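Local coordinates for lipopolysaccharide biosynthesis protein wbpB (Thermus thermophilus HB27, PDB 3OA0) that probably uses NAD to oxidise the sugar of UDP-N-acetylglucosaminuronic acid, an early step in building a lipopolysaccharide sugar, at residues A[22-27]-A[44-49]; A[80-85]-A[102-107]; A[156-161]-A[243-248]. All coordinates share one frame; numbering follows the deposited sequence.

Contact 1: residues A[22-27]-A[44-49]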
loop_
_atom_site.group_PDB
_atom_site.type_symbol
_atom_site.label_atom_id
_atom_site.label_comp_id
_atom_site.label_asym_id
_atom_site.label_seq_id
_atom_site.Cartn_x
_atom_site.Cartn_y
_atom_site.Cartn_z
ATOM N N ALA A 22 4.728 -28.031 3.932
ATOM C CA ALA A 22 3.935 -29.103 3.345
ATOM C C ALA A 22 4.415 -29.396 1.926
ATOM O O ALA A 22 4.555 -30.555 1.535
ATOM C CB ALA A 22 2.441 -28.771 3.352
ATOM N N ILE A 23 4.604 -28.348 1.131
ATOM C CA ILE A 23 5.149 -28.500 -0.213
ATOM C C ILE A 23 6.484 -29.243 -0.191
ATOM O O ILE A 23 6.720 -30.145 -0.993
ATOM C CB ILE A 23 5.309 -27.142 -0.897
ATOM C CG1 ILE A 23 3.925 -26.518 -1.061
ATOM C CG2 ILE A 23 6.015 -27.294 -2.242
ATOM C CD1 ILE A 23 3.877 -25.221 -1.828
ATOM N N LYS A 24 7.335 -28.903 0.772
ATOM C CA LYS A 24 8.603 -29.575 0.883
ATOM C C LYS A 24 8.298 -31.033 1.190
ATOM O O LYS A 24 8.605 -31.926 0.384
ATOM C CB LYS A 24 9.435 -28.918 1.991
ATOM C CG LYS A 24 10.781 -29.558 2.253
ATOM C CD LYS A 24 11.692 -29.340 1.041
ATOM C CE LYS A 24 12.381 -27.975 1.062
ATOM N NZ LYS A 24 13.634 -28.019 1.863
ATOM N N GLU A 25 7.663 -31.277 2.337
ATOM C CA GLU A 25 7.478 -32.637 2.854
ATOM C C GLU A 25 6.713 -33.572 1.925
ATOM O O GLU A 25 6.871 -34.782 1.996
ATOM C CB GLU A 25 6.796 -32.644 4.227
ATOM C CG GLU A 25 7.676 -32.225 5.383
ATOM C CD GLU A 25 6.885 -32.011 6.671
ATOM O OE1 GLU A 25 5.629 -32.068 6.645
ATOM O OE2 GLU A 25 7.530 -31.768 7.718
ATOM N N VAL A 26 5.881 -33.079 1.026
ATOM C CA VAL A 26 5.411 -34.030 0.037
ATOM C C VAL A 26 6.347 -34.132 -1.197
ATOM O O VAL A 26 5.942 -34.629 -2.228
ATOM C CB VAL A 26 3.951 -33.735 -0.361
ATOM C CG1 VAL A 26 3.041 -33.742 0.889
ATOM C CG2 VAL A 26 3.868 -32.404 -1.076
ATOM N N GLY A 27 7.586 -33.663 -1.147
ATOM C CA GLY A 27 8.400 -33.650 -2.378
ATOM C C GLY A 27 7.929 -32.777 -3.541
ATOM O O GLY A 27 8.218 -33.046 -4.722
ATOM N N ASP A 44 13.839 -18.760 1.156
ATOM C CA ASP A 44 15.193 -19.218 0.781
ATOM C C ASP A 44 15.586 -20.550 1.466
ATOM O O ASP A 44 16.273 -21.382 0.874
ATOM C CB ASP A 44 16.266 -18.117 0.959
ATOM C CG ASP A 44 16.177 -17.025 -0.111
ATOM O OD1 ASP A 44 15.433 -17.238 -1.089
ATOM O OD2 ASP A 44 16.811 -15.948 -0.008
ATOM N N SER A 45 15.110 -20.816 2.671
ATOM C CA SER A 45 15.381 -22.092 3.337
ATOM C C SER A 45 14.699 -23.330 2.748
ATOM O O SER A 45 15.046 -24.450 3.129
ATOM C CB SER A 45 14.867 -22.019 4.765
ATOM O OG SER A 45 15.582 -20.994 5.403
ATOM N N PHE A 46 13.720 -23.139 1.872
ATOM C CA PHE A 46 12.926 -24.231 1.347
ATOM C C PHE A 46 13.129 -24.292 -0.168
ATOM O O PHE A 46 13.273 -25.360 -0.748
ATOM C CB PHE A 46 11.430 -23.952 1.602
ATOM C CG PHE A 46 11.010 -24.044 3.043
ATOM C CD1 PHE A 46 10.428 -25.207 3.533
ATOM C CD2 PHE A 46 11.125 -22.961 3.889
ATOM C CE1 PHE A 46 10.001 -25.302 4.853
ATOM C CE2 PHE A 46 10.710 -23.053 5.212
ATOM C CZ PHE A 46 10.144 -24.219 5.691
ATOM N N PHE A 47 13.058 -23.153 -0.837
ATOM C CA PHE A 47 13.042 -23.188 -2.282
ATOM C C PHE A 47 13.868 -22.040 -2.829
ATOM O O PHE A 47 13.313 -21.044 -3.289
ATOM C CB PHE A 47 11.614 -23.161 -2.815
ATOM C CG PHE A 47 10.827 -24.333 -2.327
ATOM C CD1 PHE A 47 11.077 -25.594 -2.851
ATOM C CD2 PHE A 47 9.964 -24.201 -1.251
ATOM C CE1 PHE A 47 10.397 -26.710 -2.375
ATOM C CE2 PHE A 47 9.265 -25.306 -0.769
ATOM C CZ PHE A 47 9.480 -26.561 -1.337
ATOM N N PRO A 48 15.200 -22.195 -2.788
ATOM C CA PRO A 48 16.135 -21.084 -3.071
ATOM C C PRO A 48 16.007 -20.554 -4.481
ATOM O O PRO A 48 16.410 -19.425 -4.764
ATOM C CB PRO A 48 17.519 -21.671 -2.796
ATOM C CG PRO A 48 17.329 -23.082 -2.427
ATOM C CD PRO A 48 15.869 -23.405 -2.280
ATOM N N GLU A 49 15.322 -21.296 -5.340
ATOM C CA GLU A 49 15.197 -20.896 -6.743
ATOM C C GLU A 49 13.863 -20.243 -7.129
ATOM O O GLU A 49 13.643 -19.810 -8.263
ATOM C CB GLU A 49 15.451 -22.121 -7.624
ATOM C CG GLU A 49 16.525 -21.896 -8.630
ATOM C CD GLU A 49 17.836 -22.434 -8.140
ATOM O OE1 GLU A 49 18.346 -23.368 -8.799
ATOM O OE2 GLU A 49 18.330 -21.963 -7.093
#

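Contact 2: residues A[80-85]-A[102-107]. With NAD (nicotinamide-adenine-dinucleotide), chain E.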
loop_
_atom_site.group_PDB
_atom_site.type_symbol
_atom_site.label_atom_id
_atom_site.label_comp_id
_atom_site.label_asym_id
_atom_site.label_seq_id
_atom_site.Cartn_x
_atom_site.Cartn_y
_atom_site.Cartn_z
ATOM N N SER A 80 -3.884 -16.030 0.764
ATOM C CA SER A 80 -4.159 -14.615 0.836
ATOM C C SER A 80 -5.406 -14.372 1.696
ATOM O O SER A 80 -6.013 -15.342 2.182
ATOM C CB SER A 80 -4.454 -14.171 -0.572
ATOM O OG SER A 80 -5.513 -14.982 -1.101
ATOM N N PRO A 81 -5.765 -13.088 1.910
ATOM C CA PRO A 81 -6.967 -12.790 2.686
ATOM C C PRO A 81 -8.223 -13.437 2.065
ATOM O O PRO A 81 -8.286 -13.685 0.842
ATOM C CB PRO A 81 -7.025 -11.272 2.653
ATOM C CG PRO A 81 -5.472 -10.884 2.695
ATOM C CD PRO A 81 -4.928 -11.897 1.678
ATOM N N ASN A 82 -9.242 -13.658 2.890
ATOM C CA ASN A 82 -10.395 -14.497 2.491
ATOM C C ASN A 82 -11.092 -14.022 1.240
ATOM O O ASN A 82 -11.411 -14.841 0.380
ATOM C CB ASN A 82 -11.387 -14.581 3.640
ATOM C CG ASN A 82 -10.799 -15.272 4.835
ATOM O OD1 ASN A 82 -9.753 -15.917 4.744
ATOM N ND2 ASN A 82 -11.465 -15.137 5.971
ATOM N N HIS A 83 -11.371 -12.724 1.114
ATOM C CA HIS A 83 -12.048 -12.295 -0.090
ATOM C C HIS A 83 -11.245 -12.526 -1.406
ATOM O O HIS A 83 -11.820 -12.416 -2.496
ATOM C CB HIS A 83 -12.394 -10.801 0.007
ATOM C CG HIS A 83 -11.207 -9.882 -0.062
ATOM N ND1 HIS A 83 -10.140 -9.958 0.811
ATOM C CD2 HIS A 83 -10.948 -8.827 -0.874
ATOM C CE1 HIS A 83 -9.275 -8.996 0.541
ATOM N NE2 HIS A 83 -9.715 -8.331 -0.514
ATOM N N LEU A 84 -9.940 -12.800 -1.336
ATOM C CA LEU A 84 -9.134 -12.996 -2.565
ATOM C C LEU A 84 -9.092 -14.490 -2.942
ATOM O O LEU A 84 -8.451 -14.896 -3.944
ATOM C CB LEU A 84 -7.697 -12.473 -2.352
ATOM C CG LEU A 84 -7.712 -10.930 -2.343
ATOM C CD1 LEU A 84 -6.435 -10.327 -1.722
ATOM C CD2 LEU A 84 -7.984 -10.393 -3.744
ATOM N N HIS A 85 -9.713 -15.324 -2.108
ATOM C CA HIS A 85 -9.711 -16.767 -2.421
ATOM C C HIS A 85 -10.389 -17.026 -3.753
ATOM O O HIS A 85 -9.780 -17.562 -4.676
ATOM C CB HIS A 85 -10.291 -17.626 -1.294
ATOM C CG HIS A 85 -9.443 -17.628 -0.064
ATOM N ND1 HIS A 85 -9.726 -18.411 1.035
ATOM C CD2 HIS A 85 -8.330 -16.914 0.258
ATOM C CE1 HIS A 85 -8.818 -18.201 1.972
ATOM N NE2 HIS A 85 -7.975 -17.279 1.535
ATOM N N GLU A 102 -6.662 -21.876 1.323
ATOM C CA GLU A 102 -6.958 -21.857 2.748
ATOM C C GLU A 102 -8.470 -21.741 2.950
ATOM O O GLU A 102 -9.212 -21.358 2.058
ATOM C CB GLU A 102 -6.193 -20.730 3.462
ATOM C CG GLU A 102 -4.778 -21.169 3.787
ATOM C CD GLU A 102 -4.781 -22.154 4.937
ATOM O OE1 GLU A 102 -5.848 -22.300 5.568
ATOM O OE2 GLU A 102 -3.731 -22.732 5.270
ATOM N N LYS A 103 -8.960 -22.109 4.115
ATOM C CA LYS A 103 -10.359 -21.846 4.410
ATOM C C LYS A 103 -10.562 -20.370 4.781
ATOM O O LYS A 103 -9.585 -19.690 5.090
ATOM C CB LYS A 103 -10.742 -22.705 5.597
ATOM C CG LYS A 103 -9.701 -22.734 6.701
ATOM C CD LYS A 103 -10.074 -21.862 7.906
ATOM C CE LYS A 103 -9.646 -20.416 7.668
ATOM N NZ LYS A 103 -10.056 -19.385 8.675
ATOM N N PRO A 104 -11.780 -19.818 4.622
ATOM C CA PRO A 104 -12.924 -20.486 4.007
ATOM C C PRO A 104 -12.556 -20.561 2.534
ATOM O O PRO A 104 -11.987 -19.613 1.970
ATOM C CB PRO A 104 -14.063 -19.453 4.152
ATOM C CG PRO A 104 -13.303 -18.148 4.136
ATOM C CD PRO A 104 -12.117 -18.432 4.996
ATOM N N LEU A 105 -12.887 -21.669 1.889
ATOM C CA LEU A 105 -12.623 -21.831 0.462
ATOM C C LEU A 105 -13.010 -20.629 -0.365
ATOM O O LEU A 105 -12.242 -20.194 -1.225
ATOM C CB LEU A 105 -13.431 -23.033 -0.060
ATOM C CG LEU A 105 -13.025 -23.449 -1.471
ATOM C CD1 LEU A 105 -11.501 -23.434 -1.494
ATOM C CD2 LEU A 105 -13.580 -24.859 -1.694
ATOM N N VAL A 106 -14.221 -20.114 -0.162
ATOM C CA VAL A 106 -14.641 -18.822 -0.698
ATOM C C VAL A 106 -15.641 -18.210 0.288
ATOM O O VAL A 106 -15.968 -18.833 1.290
ATOM C CB VAL A 106 -15.376 -18.982 -2.008
ATOM C CG1 VAL A 106 -14.363 -19.463 -3.106
ATOM C CG2 VAL A 106 -16.539 -19.964 -1.785
ATOM N N LEU A 107 -16.155 -17.017 0.046
ATOM C CA LEU A 107 -17.010 -16.453 1.090
ATOM C C LEU A 107 -18.478 -16.751 0.849
ATOM O O LEU A 107 -19.231 -16.766 1.816
ATOM C CB LEU A 107 -16.848 -14.941 1.190
ATOM C CG LEU A 107 -15.484 -14.472 1.717
ATOM C CD1 LEU A 107 -15.382 -12.916 1.495
ATOM C CD2 LEU A 107 -15.289 -14.891 3.149
HETATM P PA NAD E . -1.982 -12.767 6.987
HETATM O O1A NAD E . -0.929 -12.947 8.017
HETATM O O2A NAD E . -2.441 -11.302 7.008
HETATM O O5B NAD E . -1.161 -13.154 5.655
HETATM C C5B NAD E . -1.761 -12.452 4.575
HETATM C C4B NAD E . -0.808 -12.338 3.395
HETATM O O4B NAD E . -1.541 -12.358 2.170
HETATM C C3B NAD E . -0.192 -10.950 3.626
HETATM O O3B NAD E . 1.176 -11.225 3.448
HETATM C C2B NAD E . -0.706 -10.095 2.430
HETATM O O2B NAD E . 0.378 -9.267 2.022
HETATM C C1B NAD E . -1.010 -11.236 1.422
HETATM N N9A NAD E . -1.833 -10.734 0.313
HETATM C C8A NAD E . -2.695 -9.659 0.265
HETATM N N7A NAD E . -3.155 -9.523 -0.943
HETATM C C5A NAD E . -2.606 -10.498 -1.730
HETATM C C6A NAD E . -2.699 -10.840 -3.083
HETATM N N6A NAD E . -3.508 -10.095 -3.952
HETATM N N1A NAD E . -1.989 -11.896 -3.454
HETATM C C2A NAD E . -1.159 -12.606 -2.695
HETATM N N3A NAD E . -1.036 -12.283 -1.428
HETATM C C4A NAD E . -1.742 -11.270 -0.941
HETATM O O3 NAD E . -3.200 -13.749 7.303
HETATM P PN NAD E . -2.975 -15.313 7.339
HETATM O O1N NAD E . -3.275 -15.690 8.777
HETATM O O2N NAD E . -1.696 -16.081 7.018
HETATM O O5D NAD E . -4.344 -15.968 6.785
HETATM C C5D NAD E . -4.159 -16.403 5.471
HETATM C C4D NAD E . -5.254 -17.393 5.076
HETATM O O4D NAD E . -4.985 -18.523 5.929
HETATM C C3D NAD E . -6.652 -16.874 5.527
HETATM O O3D NAD E . -7.560 -17.376 4.548
HETATM C C2D NAD E . -6.931 -17.515 6.890
HETATM O O2D NAD E . -8.308 -17.908 6.944
HETATM C C1D NAD E . -6.063 -18.793 6.836
HETATM N N1N NAD E . -5.520 -19.257 8.120
HETATM C C2N NAD E . -5.611 -20.550 8.432
HETATM C C3N NAD E . -5.101 -21.026 9.652
HETATM C C7N NAD E . -5.179 -22.464 10.029
HETATM O O7N NAD E . -4.875 -22.804 11.153
HETATM N N7N NAD E . -5.554 -23.402 9.126
HETATM C C4N NAD E . -4.518 -20.124 10.555
HETATM C C5N NAD E . -4.467 -18.788 10.170
HETATM C C6N NAD E . -4.969 -18.381 8.953
#

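Contact 3: residues A[156-161]-A[243-248]. With HP7 ((2S,3S,4R,5R,6R)-5-acetamido-6-[[[(2R,3S,4R,5R)-5-(2,4-dioxopyrimidin-1-yl)-3,4-dihydroxy-oxolan-2-yl]methoxy-hydroxy-phosphoryl]oxy-hydroxy-phosphoryl]oxy-3,4-dihydroxy-oxane-2-carboxylic acid), chain F.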
loop_
_atom_site.group_PDB
_atom_site.type_symbol
_atom_site.label_atom_id
_atom_site.label_comp_id
_atom_site.label_asym_id
_atom_site.label_seq_id
_atom_site.Cartn_x
_atom_site.Cartn_y
_atom_site.Cartn_z
ATOM N N LEU A 156 -20.350 -26.099 21.696
ATOM C CA LEU A 156 -19.059 -25.812 21.058
ATOM C C LEU A 156 -18.609 -24.438 21.547
ATOM O O LEU A 156 -19.374 -23.454 21.457
ATOM C CB LEU A 156 -19.220 -25.712 19.538
ATOM C CG LEU A 156 -17.843 -25.419 18.946
ATOM C CD1 LEU A 156 -17.440 -26.598 18.073
ATOM C CD2 LEU A 156 -17.833 -24.138 18.201
ATOM N N THR A 157 -17.381 -24.372 22.040
ATOM C CA THR A 157 -16.886 -23.087 22.528
ATOM C C THR A 157 -15.507 -22.836 21.938
ATOM O O THR A 157 -14.623 -23.694 21.952
ATOM C CB THR A 157 -16.742 -23.105 24.056
ATOM O OG1 THR A 157 -18.014 -23.446 24.630
ATOM C CG2 THR A 157 -16.356 -21.701 24.548
ATOM N N TYR A 158 -15.329 -21.666 21.352
ATOM C CA TYR A 158 -14.001 -21.358 20.915
ATOM C C TYR A 158 -13.644 -19.915 21.179
ATOM O O TYR A 158 -14.297 -19.010 20.653
ATOM C CB TYR A 158 -13.866 -21.677 19.445
ATOM C CG TYR A 158 -12.492 -21.370 18.951
ATOM C CD1 TYR A 158 -11.380 -21.748 19.699
ATOM C CD2 TYR A 158 -12.302 -20.714 17.747
ATOM C CE1 TYR A 158 -10.093 -21.513 19.246
ATOM C CE2 TYR A 158 -11.018 -20.425 17.308
ATOM C CZ TYR A 158 -9.921 -20.834 18.062
ATOM O OH TYR A 158 -8.654 -20.555 17.627
ATOM N N VAL A 159 -12.609 -19.727 22.001
ATOM C CA VAL A 159 -12.170 -18.406 22.431
ATOM C C VAL A 159 -10.697 -18.324 22.114
ATOM O O VAL A 159 -9.915 -19.150 22.585
ATOM C CB VAL A 159 -12.264 -18.289 23.943
ATOM C CG1 VAL A 159 -11.762 -16.922 24.395
ATOM C CG2 VAL A 159 -13.692 -18.506 24.396
ATOM N N THR A 160 -10.303 -17.354 21.294
ATOM C CA THR A 160 -8.924 -17.330 20.825
ATOM C C THR A 160 -8.468 -15.892 20.883
ATOM O O THR A 160 -8.827 -15.110 20.003
ATOM C CB THR A 160 -8.832 -17.929 19.413
ATOM O OG1 THR A 160 -7.456 -18.046 19.071
ATOM C CG2 THR A 160 -9.558 -17.112 18.338
ATOM N N GLY A 161 -7.813 -15.541 21.992
ATOM C CA GLY A 161 -7.426 -14.164 22.298
ATOM C C GLY A 161 -6.574 -13.644 21.144
ATOM O O GLY A 161 -5.757 -14.364 20.580
ATOM N N LYS A 243 -3.644 -18.212 30.538
ATOM C CA LYS A 243 -4.009 -18.823 29.248
ATOM C C LYS A 243 -4.936 -17.897 28.440
ATOM O O LYS A 243 -5.768 -17.192 29.014
ATOM C CB LYS A 243 -4.611 -20.223 29.428
ATOM C CG LYS A 243 -3.579 -21.296 29.712
ATOM C CD LYS A 243 -2.442 -21.188 28.692
ATOM C CE LYS A 243 -1.068 -21.265 29.369
ATOM N NZ LYS A 243 -0.729 -22.673 29.742
ATOM N N ARG A 244 -4.782 -17.884 27.118
ATOM C CA ARG A 244 -5.358 -16.903 26.196
ATOM C C ARG A 244 -6.436 -17.491 25.283
ATOM O O ARG A 244 -7.040 -16.790 24.472
ATOM C CB ARG A 244 -4.265 -16.364 25.254
ATOM C CG ARG A 244 -2.894 -16.084 25.863
ATOM C CD ARG A 244 -1.974 -15.329 24.887
ATOM N NE ARG A 244 -2.605 -14.119 24.355
ATOM C CZ ARG A 244 -3.116 -14.011 23.136
ATOM N NH1 ARG A 244 -3.043 -15.030 22.291
ATOM N NH2 ARG A 244 -3.690 -12.882 22.755
ATOM N N THR A 245 -6.593 -18.805 25.316
ATOM C CA THR A 245 -7.512 -19.473 24.406
ATOM C C THR A 245 -8.233 -20.570 25.167
ATOM O O THR A 245 -7.969 -20.792 26.348
ATOM C CB THR A 245 -6.757 -20.164 23.292
ATOM O OG1 THR A 245 -5.515 -19.494 23.170
ATOM C CG2 THR A 245 -7.488 -20.016 21.976
ATOM N N TYR A 246 -9.108 -21.267 24.446
ATOM C CA TYR A 246 -9.955 -22.317 24.994
ATOM C C TYR A 246 -10.843 -22.781 23.836
ATOM O O TYR A 246 -11.551 -21.981 23.202
ATOM C CB TYR A 246 -10.791 -21.793 26.156
ATOM C CG TYR A 246 -11.741 -22.829 26.736
ATOM C CD1 TYR A 246 -11.267 -24.047 27.220
ATOM C CD2 TYR A 246 -13.113 -22.593 26.789
ATOM C CE1 TYR A 246 -12.133 -25.006 27.756
ATOM C CE2 TYR A 246 -13.987 -23.537 27.326
ATOM C CZ TYR A 246 -13.493 -24.739 27.798
ATOM O OH TYR A 246 -14.356 -25.666 28.332
ATOM N N ARG A 247 -10.657 -24.051 23.489
ATOM C CA ARG A 247 -11.558 -24.797 22.628
ATOM C C ARG A 247 -12.270 -25.832 23.526
ATOM O O ARG A 247 -11.779 -26.188 24.600
ATOM C CB ARG A 247 -10.794 -25.443 21.474
ATOM C CG ARG A 247 -11.063 -26.944 21.311
ATOM C CD ARG A 247 -10.141 -27.937 22.091
ATOM N NE ARG A 247 -9.005 -28.475 21.324
ATOM C CZ ARG A 247 -8.464 -27.871 20.260
ATOM N NH1 ARG A 247 -8.924 -26.702 19.816
ATOM N NH2 ARG A 247 -7.456 -28.433 19.611
ATOM N N SER A 248 -13.447 -26.290 23.109
ATOM C CA SER A 248 -14.166 -27.339 23.832
ATOM C C SER A 248 -15.312 -27.645 22.893
ATOM O O SER A 248 -16.049 -26.748 22.488
ATOM C CB SER A 248 -14.678 -26.802 25.165
ATOM O OG SER A 248 -15.820 -27.518 25.626
HETATM N N1 HP7 F . -1.557 -16.253 15.743
HETATM C C2 HP7 F . -0.788 -15.413 15.057
HETATM O O2 HP7 F . 0.383 -15.175 15.437
HETATM N N3 HP7 F . -1.305 -14.823 13.969
HETATM C C4 HP7 F . -2.564 -15.015 13.506
HETATM O O4 HP7 F . -2.942 -14.411 12.464
HETATM C C5 HP7 F . -3.368 -15.890 14.228
HETATM C C6 HP7 F . -2.817 -16.507 15.359
HETATM P PA HP7 F . -3.940 -20.261 17.690
HETATM P PB HP7 F . -4.513 -20.743 14.939
HETATM O "O'P" HP7 F . -7.194 -15.806 14.639
HETATM O "O'Q" HP7 F . -6.927 -15.070 12.642
HETATM C "C1'" HP7 F . -6.725 -19.663 13.938
HETATM O O1A HP7 F . -4.731 -19.258 18.493
HETATM O O1B HP7 F . -5.496 -21.850 15.263
HETATM C C1C HP7 F . -0.823 -16.831 16.872
HETATM C "C2'" HP7 F . -7.498 -20.242 12.750
HETATM N "N2'" HP7 F . -7.255 -21.680 12.648
HETATM O O2A HP7 F . -4.251 -21.736 17.781
HETATM O O2B HP7 F . -3.113 -21.107 14.477
HETATM C C2C HP7 F . -1.658 -17.111 18.105
HETATM O O2C HP7 F . -1.491 -15.998 18.981
HETATM C "C3'" HP7 F . -7.380 -19.392 11.480
HETATM O "O3'" HP7 F . -8.318 -19.867 10.499
HETATM O O3A HP7 F . -4.196 -19.757 16.180
HETATM O O3B HP7 F . -5.302 -19.825 13.863
HETATM C C3C HP7 F . -0.977 -18.336 18.687
HETATM O O3C HP7 F . 0.072 -17.882 19.545
HETATM C "C4'" HP7 F . -7.614 -17.908 11.794
HETATM O "O4'" HP7 F . -7.378 -17.064 10.653
HETATM C C4C HP7 F . -0.339 -19.047 17.507
HETATM O O4C HP7 F . -0.136 -18.041 16.511
HETATM C "C5'" HP7 F . -6.756 -17.460 12.980
HETATM O "O5'" HP7 F . -7.108 -18.295 14.079
HETATM C C5C HP7 F . -1.342 -20.111 17.082
HETATM O O5C HP7 F . -2.385 -20.052 18.055
HETATM C "C6'" HP7 F . -6.963 -16.037 13.434
HETATM C "C7'" HP7 F . -7.700 -22.497 13.612
HETATM O "O7'" HP7 F . -8.437 -22.066 14.485
HETATM C "C8'" HP7 F . -7.324 -23.949 13.679
#

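Contact 1: residues A[22-27]-A[44-49]
Lys24 CG lies trans to the backbone N (chi1 178°), and the chain then bends at each of its next three torsions, a curl that draws its aliphatic part past Phe46 and Phe47. The CE of Lys24 ends 3.3 Å from Phe46 O. Further back, Lys24 CB comes up to the edge of the Phe46 ring, near its plane, 4.1 Å from CD1. The Phe47 ring reaches for the helix with its far end: CZ lies 3.7 Å from Ile23 CG2, the methyl approaching obliquely, and in the ring plane the same CZ abuts Lys24 N at 3.8 Å. Lys24 NZ stands near the normal of the Phe47 ring, but at 5.7 Å from the centroid any cation-pi attraction is at most weak. The contact rests mainly on carbon packing. Asp44 OD2 bonds to Gly163 N and Trp165 NE1 of the second subunit. Just beyond Lys24 the helix closes in a Schellman motif, with Gly27 at C-prime and Gly27 N bonded to Lys24 O. In the Rossmann domain, helix 16-25 follows the first strand, 5-9, while 44-49 belongs to the connection from strand 29-34 to edge strand 51-53. Tyr270 of helix 265-274 touches Ala22 and Ile23.

Contact 2: residues A[80-85]-A[102-107]
The His85 imidazole sits over Asn82 on one face, the CA of that residue 3.8 Å above the ring centre, while Pro104 O, Lys103 O and Leu105 O gather at its edge, near the ring plane, together with the ribose hydroxyl O3D of NAD. His85 ND1 bonds to Pro104 O at 2.7 Å, the donor tilted 29° from the carbonyl plane, and His85 NE2 bonds to Ser80 O at 2.8 Å from above the plane of that carbonyl. Held from two directions, the ring cannot easily rotate, and its CE1 is kept 3.0 Å from NAD O3D. Leu105 O, close to His85 CB, is buried without a hydrogen-bonding partner.

The Asn82 and Pro104 side chains cross at about a right angle, Asn82 CG 3.4 Å from Pro104 CD. Glu102, Lys103 and Pro104 spell the EKP motif of the Gfo/Idh/MocA oxidoreductases, and the peptide bond before Pro104 is cis. The motif follows strand 98-101 of the Rossmann sheet and faces the loop after strand 75-78, so both loops close on the nicotinamide-side ribose. NAD O3D donates to Asn82 OD1 at 2.6 Å, and NAD O2D donates to Lys103 O at 2.9 Å. The other end of the Asn82 amide, ND2, is fixed by Ser177 O and Asn183 OD1.

Lys103 curls back through bends at chi2 and chi3, which bring NZ within a weak bond of NAD O2D; its stronger partner is O3' of the bound UDP-sugar acid. Glu102 OE1 lies 3.4 Å from NAD C2N, at the nicotinamide, while OE2 is bonded by His266 and His19. Leu107 finishes the packing, with CD2 against Asn82 CB and CD1 against His83 CA.

Contact 3: residues A[156-161]-A[243-248]
One wall of the UDP-sugar pocket is an antiparallel strand pair in the mixed sheet of the C-terminal domain, with Tyr158 beside Arg247 and Thr160 beside Thr245 at its non-hydrogen-bonded pairs. Alternating with these are the hydrogen-bonded pairs. Thr157 N donates to Ser248 O and Val159 N to Tyr246 O, each at 2.8 Å and almost straight, whereas the return bond from Ser248 N is weak. Gly161 N extends the pairing to Arg244 O at 2.9 Å.

On the ligand face, CG of Tyr158 lies opposite the backbone N (chi1 180°), and from there the ring slants over its partner strand. Tyr158 CD1 comes 4.1 Å from Arg247 CB and 3.5 Å from Tyr246 O, and Tyr158 OH is 3.5 Å from the acetamido oxygen HP7 O7'. Thr160 OG1 makes a weak bond of 3.1 Å to Tyr158 OH. The phosphate oxygen HP7 O1A lies 3.0 Å from Thr160 OG1. Phe188 of helix 186-196 stacks edge-to-face with Tyr158. Replacing Tyr158 by alanine would probably open a gap beside Arg247 CB, take away the ring that meets Phe188, and leave Thr160 OG1 without its hydroxyl partner.

On the other face, Thr157 CG2 meets the Tyr246 ring obliquely. Pro235 and helix 236-239 touch Tyr246, and strand 152-160 runs between strand 245-251 and its parallel neighbour 221-228.

Contacts 1 and 2 belong to the Rossmann domain, their centres 23 Å apart; contact 3 lies in the C-terminal sheet, its centre about 23 Å from that of contact 2 and 32 Å from that of contact 1. None touches another within the chain. Contacts 2 and 3, about 9 Å apart at their nearest atoms, are bridged by the ligands: contact 2 holds NAD and, through Lys103, the sugar of the UDP ligand, whose diphosphate and acetamido group reach contact 3. In contact 1, Ile23 is about 14 Å from a bound NAD, but the 44-49 side borders a bound UDP-sugar, touched by Asp44, where Asp44 and Pro48 pack against Gly161 and Arg244 of the second subunit.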